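Local structure of protein HP0035 (3F42) at residues Gly37-Val42 against Asp56-Glu61; Gln21-Asn26 against Asn45-Leu50; Ser33-Gly38 against Met71-Asp76; Asp28-Ser33 against Ser41-Gly46. The protein probably binds DNA as a homodimeric nucleoid-associated protein of the YbaB/EbfC family, altering DNA conformation and perhaps taking part in gene regulation and nucleoid organization. All coordinates share one frame; numbering follows the deposited sequence. Where two conformers were deposited one is given.

The chain runs helix 5-27, strands 30-35, 40-45 and 50-55, then helix 63-93, and the four contacts tie these elements together. Interaction 4 is the hairpin between strands 30-35 and 40-45; at one end interaction 2 brings the turn after strand 40-45 to helix 5-27, centres about 10 Å apart. Interaction 3 lays strand 30-35 on helix 63-93, about 12 Å from interaction 4 and across the widest sequence gap. Interaction 1, about 10 Å from interaction 3, joins the hairpin loop to the segment leading into helix 63-93; its segments alternate along the chain with those of interaction 2, about 26 Å away. Interactions 1, 2 and 3 also reach the second subunit, consistent with a dimeric DNA-binding family.

Interaction 1 (Gly37-Val42 against Asp56-Glu61); sequences GGMVSV and DDSLLE
A classic beta bulge at the start of strand 40-45, where Met39 and Val40 both face Ser35, meets the turn that follows strand 50-55. The backbone N of Asp56 donates to Met39 O at 2.8 Å, and alongside this bond Met39 CB and Asp56 CB stand 3.8 Å apart. Leu59 supplies the apolar side. Its CD1 sits 3.5 Å from Val40 CG2 and 3.6 Å from Met39 CB, with the valine and leucine side chains crossing at about a right angle; both also touch Tyr69 of helix 63-93. Beyond CB, Met39, a selenomethionine, reaches over to the turn, though its outer contacts hold for one of two modelled conformers and are tentative: SE comes within 3.3 Å of Ser58 OG, and the bend at chi3 (-69°) sets CE near Leu59 CD2. Asp56 opens its segment with an Asx turn. Its OD2 accepts from Ser58 N at 2.8 Å and from Ser58 OG at 2.6 Å, and the two donors arrive from opposite faces of the carboxylate. A short polar pair such as aspartate and serine suits this place, since a single carboxylate oxygen can secure both the backbone and the hydroxyl of the residue two positions on.

Interaction 2 (Gln21-Asn26 against Asn45-Leu50); sequences QLEEKN and NGLGEL. With EDO (1,2-ethanediol), chain D.
The C-terminal part of helix 5-27 meets a type I turn, Asn45 to Gly48, where Gly46 N donates a weak, bent bond of 2.9 Å (129° at the hydrogen) to Asn26 O. This turn links strands 40-45 and 50-55 of the antiparallel sheet. Glycine suits position 46 because a CB there would point at the helix and clash with Asn26 O. Leu47 lays its CD2 methyl over the face of the Glu23 carboxylate, 3.3 Å from Glu23 OE1, with Asn26 CB beyond it at 4.1 Å from the same methyl. The glutamate chain turns back at chi2 (-61°), placing CD where its carboxylate can serve two partners. OE1 takes a straight bond from Asn26 ND2 at 2.8 Å, with the oxygen in the amide plane, whereas OE2 forms a salt bridge with Arg85 of helix 63-93. Arg85 also donates to Gly46 O, so one arginine joins both sides of the contact to the long helix. Asn45 also forms an Asx turn, its short amide being able to accept and donate at once: OD1 receives Leu47 N and, beyond the beta turn, Glu49 N, from opposite faces of its plane. Asn45 ND2 in turn donates to Glu49 OE1 at 3.0 Å, and Glu49 OE2 accepts from O2 of a 1,2-ethanediol, probably from the crystallisation liquor, at 3.2 Å.

Interaction 3 (Ser33-Gly38 against Met71-Asp76); sequences SKSGGG and MSALND
Close packing without a direct hydrogen bond joins Ser33 and Ser35 to Ala73, where strand 30-35 lies on helix 63-93. The strand and helix segments run nearly antiparallel, at 157°, and their axes approach to 7.0 Å, a spacing that small residues permit. Ser33 CB rests 3.4 Å from Ala73 O, and its OG lies near the backbone of Asp76. Two positions further, Ser35 places its OG 3.5 Å from Ala73 CB. Ser72 borders the same spot, its OG 4.1 Å from Ser35 CB. Among the polar links, Ser35 OG, standing between the backbone N and the carbonyl carbon (chi1 62°), hydrogen-bonds to Tyr69 O one helical turn before Ala73. A water donates to Lys34 O at 2.8 Å; its second leg, to Asp76 OD2, is implausibly short and rests on one of two modelled conformers, which leaves a water bridge to the helix doubtful. Lys34 points its CB away from the helix, and its NZ bonds to Ser41 OG on the neighbouring strand. Serine and alanine thus let the strand backbone come close to the helix, with the hydroxyl of Ser35 satisfied by the carbonyl of Tyr69.

Interaction 4 (Asp28-Ser33 against Ser41-Gly46); sequences DTIHTS and SVSFNG
His31 with Phe44 and Ser33 with Val42 are the hydrogen-bonded pairs that hold strands 30-35 and 40-45 together as an antiparallel beta hairpin. His31 N gives to Phe44 O at 2.8 Å and Phe44 N returns to His31 O at 2.9 Å; Ser33 and Val42 make the same two-way exchange, with Val42 N to Ser33 O at 2.8 Å. All four bonds are near straight. Between these pairs lies the non-hydrogen-bonded pair of Thr32 and Ser43, where Thr32 OG1 and Ser43 OG bond to each other at 3.1 Å, either being able to donate. Weaker CA-H...O contacts fill in the rest, such as Thr32 CA to Val42 O. On the face carrying Thr32 and Ser43, Thr32 CG2 lies anti to the backbone N (chi1 -60° for OG1) and comes 3.3 Å from Ser41 OG, whose polar partner is Lys34. Ile30 CG2 adds an apolar touch on Ser43 CB, 4.0 Å away. The other face turns toward helix 63-93. There Val42 CG2 packs on Ser33 CB at 3.8 Å, and the ring edge of Phe44 lies near His31 O, while the ring meets that of Tyr78 with planes at about 60° and also touches Leu74. Valine and phenylalanine suit this face, where their apolar groups are buried against the helix. The result is a sheet with two unlike sides: one on which the Thr32 and Ser43 hydroxyls tie to each other with Ile30 beside them, and a largely buried one, with Val42 and Phe44 against helix 63-93.

Interaction 1 (Gly37-Val42 against Asp56-Glu61)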
loop_
_atom_site.group_PDB
_atom_site.type_symbol
_atom_site.label_atom_id
_atom_site.label_comp_id
_atom_site.label_asym_id
_atom_site.label_seq_id
_atom_site.Cartn_x
_atom_site.Cartn_y
_atom_site.Cartn_z
ATOM N N GLY A 37 9.238 -34.681 -24.970
ATOM C CA GLY A 37 10.566 -34.813 -25.580
ATOM C C GLY A 37 10.926 -33.560 -26.356
ATOM O O GLY A 37 11.661 -33.633 -27.368
ATOM N N GLY A 38 10.439 -32.418 -25.884
ATOM C CA GLY A 38 10.672 -31.133 -26.543
ATOM C C GLY A 38 9.684 -30.767 -27.640
ATOM O O GLY A 38 9.822 -29.693 -28.252
HETATM N N MSE A 39 8.696 -31.615 -27.907
HETATM C CA MSE A 39 7.706 -31.341 -28.959
HETATM C C MSE A 39 6.681 -30.289 -28.565
HETATM O O MSE A 39 5.954 -29.779 -29.414
HETATM C CB MSE A 39 6.987 -32.626 -29.383
HETATM C CG MSE A 39 7.911 -33.633 -30.012
HETATM SE SE MSE A 39 6.898 -35.136 -30.720
HETATM C CE MSE A 39 6.282 -35.940 -29.067
ATOM N N VAL A 40 6.605 -29.993 -27.265
ATOM C CA VAL A 40 5.751 -28.891 -26.797
ATOM C C VAL A 40 6.640 -27.908 -26.051
ATOM O O VAL A 40 7.439 -28.322 -25.233
ATOM C CB VAL A 40 4.618 -29.395 -25.883
ATOM C CG1 VAL A 40 3.912 -28.228 -25.158
ATOM C CG2 VAL A 40 3.580 -30.186 -26.677
ATOM N N SER A 41 6.483 -26.610 -26.329
ATOM C CA SER A 41 7.195 -25.581 -25.591
ATOM C C SER A 41 6.180 -24.513 -25.238
ATOM O O SER A 41 5.417 -24.056 -26.122
ATOM C CB SER A 41 8.296 -24.971 -26.435
ATOM O OG SER A 41 9.085 -24.122 -25.611
ATOM N N VAL A 42 6.192 -24.094 -23.978
ATOM C CA VAL A 42 5.353 -22.955 -23.566
ATOM C C VAL A 42 6.224 -21.919 -22.887
ATOM O O VAL A 42 7.181 -22.271 -22.216
ATOM C CB VAL A 42 4.173 -23.335 -22.667
ATOM C CG1 VAL A 42 3.270 -24.324 -23.419
ATOM C CG2 VAL A 42 4.681 -23.947 -21.334
ATOM N N ASP A 56 5.052 -29.256 -32.024
ATOM C CA ASP A 56 5.632 -29.907 -33.217
ATOM C C ASP A 56 4.524 -30.422 -34.108
ATOM O O ASP A 56 3.535 -30.947 -33.614
ATOM C CB ASP A 56 6.554 -31.047 -32.820
ATOM C CG ASP A 56 7.390 -31.545 -33.986
ATOM O OD1 ASP A 56 8.494 -31.021 -34.179
ATOM O OD2 ASP A 56 6.922 -32.414 -34.742
ATOM N N ASP A 57 4.669 -30.245 -35.430
ATOM C CA ASP A 57 3.650 -30.731 -36.358
ATOM C C ASP A 57 3.331 -32.217 -36.148
ATOM O O ASP A 57 2.217 -32.648 -36.449
ATOM C CB ASP A 57 4.062 -30.520 -37.825
ATOM C CG ASP A 57 3.919 -29.091 -38.294
ATOM O OD1 ASP A 57 3.247 -28.250 -37.649
ATOM O OD2 ASP A 57 4.482 -28.807 -39.375
ATOM N N SER A 58 4.284 -33.002 -35.638
ATOM C CA SER A 58 4.057 -34.454 -35.456
ATOM C C SER A 58 2.916 -34.746 -34.502
ATOM O O SER A 58 2.187 -35.728 -34.666
ATOM C CB SER A 58 5.322 -35.180 -35.004
ATOM O OG SER A 58 5.840 -34.595 -33.828
ATOM N N LEU A 59 2.729 -33.861 -33.524
ATOM C CA LEU A 59 1.672 -34.032 -32.537
ATOM C C LEU A 59 0.284 -33.810 -33.107
ATOM O O LEU A 59 -0.707 -34.221 -32.497
ATOM C CB LEU A 59 1.923 -33.148 -31.291
ATOM C CG LEU A 59 3.024 -33.657 -30.340
ATOM C CD1 LEU A 59 3.387 -32.619 -29.238
ATOM C CD2 LEU A 59 2.643 -34.979 -29.687
ATOM N N LEU A 60 0.186 -33.168 -34.261
ATOM C CA LEU A 60 -1.137 -32.982 -34.903
ATOM C C LEU A 60 -1.760 -34.334 -35.288
ATOM O O LEU A 60 -2.978 -34.443 -35.416
ATOM C CB LEU A 60 -1.035 -32.067 -36.116
ATOM C CG LEU A 60 -0.555 -30.627 -35.915
ATOM C CD1 LEU A 60 -0.411 -29.985 -37.279
ATOM C CD2 LEU A 60 -1.480 -29.796 -34.996
ATOM N N GLU A 61 -0.922 -35.362 -35.385
ATOM C CA GLU A 61 -1.364 -36.742 -35.670
ATOM C C GLU A 61 -1.865 -37.528 -34.454
ATOM O O GLU A 61 -2.349 -38.670 -34.602
ATOM C CB GLU A 61 -0.206 -37.527 -36.294
ATOM C CG GLU A 61 0.363 -36.903 -37.555
ATOM C CD GLU A 61 -0.679 -36.645 -38.623
ATOM O OE1 GLU A 61 -1.496 -37.543 -38.906
ATOM O OE2 GLU A 61 -0.679 -35.527 -39.185
#

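Interaction 2 (Gln21-Asn26 against Asn45-Leu50)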
loop_
_atom_site.group_PDB
_atom_site.type_symbol
_atom_site.label_atom_id
_atom_site.label_comp_id
_atom_site.label_asym_id
_atom_site.label_seq_id
_atom_site.Cartn_x
_atom_site.Cartn_y
_atom_site.Cartn_z
ATOM N N GLN A 21 7.528 -1.667 -9.227
ATOM C CA GLN A 21 8.846 -1.858 -9.830
ATOM C C GLN A 21 9.164 -3.334 -10.063
ATOM O O GLN A 21 9.685 -3.720 -11.140
ATOM C CB GLN A 21 9.910 -1.218 -8.959
ATOM C CG GLN A 21 9.852 0.304 -9.040
ATOM C CD GLN A 21 11.056 0.964 -8.428
ATOM O OE1 GLN A 21 11.472 0.624 -7.326
ATOM N NE2 GLN A 21 11.622 1.929 -9.140
ATOM N N LEU A 22 8.834 -4.152 -9.074
ATOM C CA LEU A 22 8.968 -5.591 -9.201
ATOM C C LEU A 22 8.065 -6.196 -10.248
ATOM O O LEU A 22 8.501 -7.128 -10.956
ATOM C CB LEU A 22 8.786 -6.303 -7.861
ATOM C CG LEU A 22 9.891 -6.036 -6.827
ATOM C CD1 LEU A 22 9.457 -6.599 -5.477
ATOM C CD2 LEU A 22 11.220 -6.647 -7.263
ATOM N N GLU A 23 6.822 -5.721 -10.341
ATOM C CA GLU A 23 5.909 -6.271 -11.336
ATOM C C GLU A 23 6.406 -5.969 -12.752
ATOM O O GLU A 23 6.266 -6.808 -13.661
ATOM C CB GLU A 23 4.464 -5.772 -11.196
ATOM C CG GLU A 23 3.573 -6.464 -10.183
ATOM C CD GLU A 23 3.350 -7.983 -10.448
ATOM O OE1 GLU A 23 4.353 -8.716 -10.654
ATOM O OE2 GLU A 23 2.184 -8.421 -10.393
ATOM N N GLU A 24 6.955 -4.774 -12.960
ATOM C CA GLU A 24 7.532 -4.459 -14.281
ATOM C C GLU A 24 8.692 -5.406 -14.634
ATOM O O GLU A 24 8.769 -5.915 -15.771
ATOM C CB GLU A 24 7.914 -2.966 -14.422
ATOM C CG GLU A 24 9.086 -2.486 -13.586
ATOM C CD GLU A 24 9.612 -1.116 -14.013
ATOM O OE1 GLU A 24 9.282 -0.108 -13.342
ATOM O OE2 GLU A 24 10.358 -1.049 -15.014
ATOM N N LYS A 25 9.572 -5.673 -13.670
ATOM C CA LYS A 25 10.659 -6.624 -13.851
ATOM C C LYS A 25 10.093 -8.023 -14.129
ATOM O O LYS A 25 10.570 -8.718 -15.009
ATOM C CB LYS A 25 11.542 -6.645 -12.611
ATOM C CG LYS A 25 12.755 -7.505 -12.717
ATOM C CD LYS A 25 13.735 -7.086 -11.648
ATOM C CE LYS A 25 15.167 -7.472 -11.982
ATOM N NZ LYS A 25 16.027 -6.903 -10.873
ATOM N N ASN A 26 9.082 -8.436 -13.362
ATOM C CA ASN A 26 8.483 -9.751 -13.590
ATOM C C ASN A 26 7.947 -9.864 -15.020
ATOM O O ASN A 26 8.097 -10.910 -15.659
ATOM C CB ASN A 26 7.320 -10.007 -12.643
ATOM C CG ASN A 26 7.763 -10.248 -11.237
ATOM O OD1 ASN A 26 8.885 -10.717 -10.990
ATOM N ND2 ASN A 26 6.888 -9.919 -10.281
ATOM N N ASN A 45 5.473 -15.128 -19.102
ATOM C CA ASN A 45 6.183 -14.057 -18.398
ATOM C C ASN A 45 6.003 -14.206 -16.885
ATOM O O ASN A 45 5.274 -15.087 -16.407
ATOM C CB ASN A 45 5.794 -12.680 -18.949
ATOM C CG ASN A 45 4.366 -12.262 -18.611
ATOM O OD1 ASN A 45 3.728 -12.757 -17.665
ATOM N ND2 ASN A 45 3.842 -11.338 -19.411
ATOM N N GLY A 46 6.676 -13.347 -16.121
ATOM C CA GLY A 46 6.679 -13.473 -14.680
ATOM C C GLY A 46 5.404 -12.990 -14.024
ATOM O O GLY A 46 5.261 -13.089 -12.798
ATOM N N LEU A 47 4.456 -12.516 -14.826
ATOM C CA LEU A 47 3.095 -12.242 -14.323
ATOM C C LEU A 47 2.244 -13.496 -14.462
ATOM O O LEU A 47 1.116 -13.548 -13.970
ATOM C CB LEU A 47 2.414 -11.119 -15.117
ATOM C CG LEU A 47 3.193 -9.807 -15.171
ATOM C CD1 LEU A 47 2.387 -8.738 -15.949
ATOM C CD2 LEU A 47 3.478 -9.311 -13.767
ATOM N N GLY A 48 2.762 -14.503 -15.140
ATOM C CA GLY A 48 1.984 -15.733 -15.398
ATOM C C GLY A 48 1.172 -15.727 -16.672
ATOM O O GLY A 48 0.387 -16.652 -16.934
ATOM N N GLU A 49 1.344 -14.705 -17.488
ATOM C CA GLU A 49 0.735 -14.664 -18.836
ATOM C C GLU A 49 1.479 -15.576 -19.806
ATOM O O GLU A 49 2.730 -15.642 -19.824
ATOM C CB GLU A 49 0.747 -13.224 -19.366
ATOM C CG GLU A 49 -0.075 -12.318 -18.418
ATOM C CD GLU A 49 0.070 -10.814 -18.632
ATOM O OE1 GLU A 49 1.044 -10.362 -19.255
ATOM O OE2 GLU A 49 -0.803 -10.085 -18.092
ATOM N N LEU A 50 0.708 -16.318 -20.576
ATOM C CA LEU A 50 1.268 -17.224 -21.570
ATOM C C LEU A 50 1.580 -16.370 -22.792
ATOM O O LEU A 50 0.675 -15.752 -23.363
ATOM C CB LEU A 50 0.234 -18.317 -21.868
ATOM C CG LEU A 50 0.689 -19.353 -22.880
ATOM C CD1 LEU A 50 1.908 -20.128 -22.365
ATOM C CD2 LEU A 50 -0.516 -20.308 -23.111
HETATM C C1 EDO D . -3.275 -11.323 -14.703
HETATM O O1 EDO D . -1.902 -11.106 -15.054
HETATM C C2 EDO D . -3.965 -11.970 -15.898
HETATM O O2 EDO D . -3.529 -11.416 -17.157
#

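Interaction 3 (Ser33-Gly38 against Met71-Asp76)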
loop_
_atom_site.group_PDB
_atom_site.type_symbol
_atom_site.label_atom_id
_atom_site.label_comp_id
_atom_site.label_asym_id
_atom_site.label_seq_id
_atom_site.Cartn_x
_atom_site.Cartn_y
_atom_site.Cartn_z
ATOM N N SER A 33 8.866 -23.781 -20.424
ATOM C CA SER A 33 8.699 -25.187 -20.006
ATOM C C SER A 33 8.469 -26.037 -21.249
ATOM O O SER A 33 7.713 -25.630 -22.130
ATOM C CB SER A 33 7.488 -25.317 -19.086
ATOM O OG SER A 33 7.747 -24.684 -17.823
ATOM N N LYS A 34 9.083 -27.220 -21.276
ATOM C CA LYS A 34 8.957 -28.147 -22.405
ATOM C C LYS A 34 8.409 -29.475 -21.918
ATOM O O LYS A 34 8.594 -29.862 -20.748
ATOM C CB LYS A 34 10.298 -28.333 -23.084
ATOM C CG LYS A 34 10.779 -27.012 -23.709
ATOM C CD LYS A 34 12.001 -27.197 -24.584
ATOM C CE LYS A 34 12.612 -25.835 -24.886
ATOM N NZ LYS A 34 11.810 -24.999 -25.823
ATOM N N SER A 35 7.727 -30.163 -22.813
ATOM C CA SER A 35 7.292 -31.539 -22.526
ATOM C C SER A 35 7.305 -32.330 -23.801
ATOM O O SER A 35 7.630 -31.802 -24.893
ATOM C CB SER A 35 5.866 -31.523 -21.958
ATOM O OG SER A 35 5.011 -30.978 -22.935
ATOM N N GLY A 36 6.930 -33.605 -23.707
ATOM C CA GLY A 36 6.835 -34.414 -24.931
ATOM C C GLY A 36 8.144 -34.520 -25.699
ATOM O O GLY A 36 8.142 -34.455 -26.929
ATOM N N GLY A 37 9.238 -34.681 -24.970
ATOM C CA GLY A 37 10.566 -34.813 -25.580
ATOM C C GLY A 37 10.926 -33.560 -26.356
ATOM O O GLY A 37 11.661 -33.633 -27.368
ATOM N N GLY A 38 10.439 -32.418 -25.884
ATOM C CA GLY A 38 10.672 -31.133 -26.543
ATOM C C GLY A 38 9.684 -30.767 -27.640
ATOM O O GLY A 38 9.822 -29.693 -28.252
HETATM N N MSE A 71 -0.859 -30.028 -21.319
HETATM C CA MSE A 71 -1.192 -29.874 -19.898
HETATM C C MSE A 71 0.022 -30.020 -18.965
HETATM O O MSE A 71 0.128 -29.264 -17.988
HETATM C CB MSE A 71 -2.256 -30.882 -19.505
HETATM C CG MSE A 71 -3.593 -30.489 -20.062
HETATM SE SE MSE A 71 -5.001 -31.636 -19.363
HETATM C CE MSE A 71 -4.899 -31.130 -17.521
ATOM N N SER A 72 0.927 -30.964 -19.279
ATOM C CA SER A 72 2.132 -31.157 -18.507
ATOM C C SER A 72 3.012 -29.881 -18.527
ATOM O O SER A 72 3.397 -29.375 -17.468
ATOM C CB SER A 72 2.948 -32.327 -19.112
ATOM O OG SER A 72 4.115 -32.507 -18.359
ATOM N N ALA A 73 3.277 -29.371 -19.727
ATOM C CA ALA A 73 4.172 -28.190 -19.864
ATOM C C ALA A 73 3.524 -26.970 -19.239
ATOM O O ALA A 73 4.200 -26.183 -18.541
ATOM C CB ALA A 73 4.507 -27.907 -21.318
ATOM N N LEU A 74 2.219 -26.817 -19.479
ATOM C CA LEU A 74 1.508 -25.633 -18.952
ATOM C C LEU A 74 1.492 -25.666 -17.438
ATOM O O LEU A 74 1.805 -24.651 -16.777
ATOM C CB LEU A 74 0.104 -25.561 -19.516
ATOM C CG LEU A 74 0.089 -25.147 -20.994
ATOM C CD1 LEU A 74 -1.287 -25.487 -21.574
ATOM C CD2 LEU A 74 0.403 -23.624 -21.193
ATOM N N ASN A 75 1.133 -26.815 -16.863
ATOM C CA ASN A 75 1.131 -26.893 -15.404
ATOM C C ASN A 75 2.527 -26.678 -14.778
ATOM O O ASN A 75 2.640 -26.034 -13.723
ATOM C CB ASN A 75 0.487 -28.210 -14.938
ATOM C CG ASN A 75 -1.004 -28.094 -14.789
ATOM O OD1 ASN A 75 -1.514 -27.162 -14.155
ATOM N ND2 ASN A 75 -1.719 -29.043 -15.338
ATOM N N ASP A 76 3.577 -27.206 -15.429
ATOM C CA ASP A 76 4.946 -27.014 -14.947
ATOM C C ASP A 76 5.246 -25.507 -14.927
ATOM O O ASP A 76 5.776 -24.978 -13.959
ATOM C CB ASP A 76 5.946 -27.735 -15.852
ATOM C CG ASP A 76 6.033 -29.234 -15.572
ATOM O OD1 ASP A 76 5.381 -29.745 -14.633
ATOM O OD2 ASP A 76 6.770 -29.904 -16.306
HETATM O O HOH W 1 8.155 -28.874 -18.169
#

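Interaction 4 (Asp28-Ser33 against Ser41-Gly46)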
loop_
_atom_site.group_PDB
_atom_site.type_symbol
_atom_site.label_atom_id
_atom_site.label_comp_id
_atom_site.label_asym_id
_atom_site.label_seq_id
_atom_site.Cartn_x
_atom_site.Cartn_y
_atom_site.Cartn_z
ATOM N N ASP A 28 8.938 -8.555 -17.643
ATOM C CA ASP A 28 10.090 -8.723 -18.545
ATOM C C ASP A 28 10.849 -10.052 -18.434
ATOM O O ASP A 28 11.801 -10.286 -19.182
ATOM C CB ASP A 28 11.056 -7.583 -18.283
ATOM C CG ASP A 28 11.097 -6.601 -19.398
ATOM O OD1 ASP A 28 10.423 -6.806 -20.454
ATOM O OD2 ASP A 28 11.847 -5.621 -19.213
ATOM N N THR A 29 10.449 -10.934 -17.526
ATOM C CA THR A 29 11.186 -12.172 -17.289
ATOM C C THR A 29 10.469 -13.286 -18.030
ATOM O O THR A 29 9.266 -13.447 -17.842
ATOM C CB THR A 29 11.286 -12.448 -15.777
ATOM O OG1 THR A 29 11.942 -11.311 -15.145
ATOM C CG2 THR A 29 12.072 -13.711 -15.493
ATOM N N ILE A 30 11.188 -14.076 -18.828
ATOM C CA ILE A 30 10.532 -15.210 -19.563
ATOM C C ILE A 30 10.915 -16.546 -18.944
ATOM O O ILE A 30 12.103 -16.781 -18.688
ATOM C CB ILE A 30 10.975 -15.221 -21.047
ATOM C CG1 ILE A 30 10.661 -13.872 -21.682
ATOM C CG2 ILE A 30 10.294 -16.394 -21.858
ATOM C CD1 ILE A 30 11.313 -13.702 -23.118
ATOM N N HIS A 31 9.917 -17.416 -18.710
ATOM C CA HIS A 31 10.152 -18.783 -18.219
ATOM C C HIS A 31 9.607 -19.742 -19.267
ATOM O O HIS A 31 8.456 -19.642 -19.633
ATOM C CB HIS A 31 9.415 -19.053 -16.883
ATOM C CG HIS A 31 9.595 -20.465 -16.379
ATOM N ND1 HIS A 31 8.696 -21.482 -16.657
ATOM C CD2 HIS A 31 10.576 -21.031 -15.638
ATOM C CE1 HIS A 31 9.127 -22.609 -16.116
ATOM N NE2 HIS A 31 10.265 -22.365 -15.494
ATOM N N THR A 32 10.429 -20.693 -19.692
ATOM C CA THR A 32 10.012 -21.675 -20.736
ATOM C C THR A 32 9.952 -23.079 -20.147
ATOM O O THR A 32 10.873 -23.499 -19.458
ATOM C CB THR A 32 10.983 -21.607 -21.912
ATOM O OG1 THR A 32 10.925 -20.273 -22.423
ATOM C CG2 THR A 32 10.611 -22.606 -23.047
ATOM N N SER A 33 8.866 -23.781 -20.424
ATOM C CA SER A 33 8.699 -25.187 -20.006
ATOM C C SER A 33 8.469 -26.037 -21.249
ATOM O O SER A 33 7.713 -25.630 -22.130
ATOM C CB SER A 33 7.488 -25.317 -19.086
ATOM O OG SER A 33 7.747 -24.684 -17.823
ATOM N N SER A 41 6.483 -26.610 -26.329
ATOM C CA SER A 41 7.195 -25.581 -25.591
ATOM C C SER A 41 6.180 -24.513 -25.238
ATOM O O SER A 41 5.417 -24.056 -26.122
ATOM C CB SER A 41 8.296 -24.971 -26.435
ATOM O OG SER A 41 9.085 -24.122 -25.611
ATOM N N VAL A 42 6.192 -24.094 -23.978
ATOM C CA VAL A 42 5.353 -22.955 -23.566
ATOM C C VAL A 42 6.224 -21.919 -22.887
ATOM O O VAL A 42 7.181 -22.271 -22.216
ATOM C CB VAL A 42 4.173 -23.335 -22.667
ATOM C CG1 VAL A 42 3.270 -24.324 -23.419
ATOM C CG2 VAL A 42 4.681 -23.947 -21.334
ATOM N N SER A 43 5.914 -20.651 -23.117
ATOM C CA SER A 43 6.641 -19.574 -22.436
ATOM C C SER A 43 5.664 -18.663 -21.703
ATOM O O SER A 43 4.687 -18.175 -22.276
ATOM C CB SER A 43 7.445 -18.735 -23.437
ATOM O OG SER A 43 8.408 -19.550 -24.071
ATOM N N PHE A 44 6.009 -18.380 -20.455
ATOM C CA PHE A 44 5.259 -17.457 -19.629
ATOM C C PHE A 44 6.117 -16.268 -19.288
ATOM O O PHE A 44 7.336 -16.410 -19.108
ATOM C CB PHE A 44 4.916 -18.128 -18.309
ATOM C CG PHE A 44 3.886 -19.236 -18.429
ATOM C CD1 PHE A 44 2.531 -18.929 -18.368
ATOM C CD2 PHE A 44 4.276 -20.576 -18.583
ATOM C CE1 PHE A 44 1.558 -19.924 -18.457
ATOM C CE2 PHE A 44 3.284 -21.593 -18.666
ATOM C CZ PHE A 44 1.929 -21.245 -18.600
ATOM N N ASN A 45 5.473 -15.128 -19.102
ATOM C CA ASN A 45 6.183 -14.057 -18.398
ATOM C C ASN A 45 6.003 -14.206 -16.885
ATOM O O ASN A 45 5.274 -15.087 -16.407
ATOM C CB ASN A 45 5.794 -12.680 -18.949
ATOM C CG ASN A 45 4.366 -12.262 -18.611
ATOM O OD1 ASN A 45 3.728 -12.757 -17.665
ATOM N ND2 ASN A 45 3.842 -11.338 -19.411
ATOM N N GLY A 46 6.676 -13.347 -16.121
ATOM C CA GLY A 46 6.679 -13.473 -14.680
ATOM C C GLY A 46 5.404 -12.990 -14.024
ATOM O O GLY A 46 5.261 -13.089 -12.798
#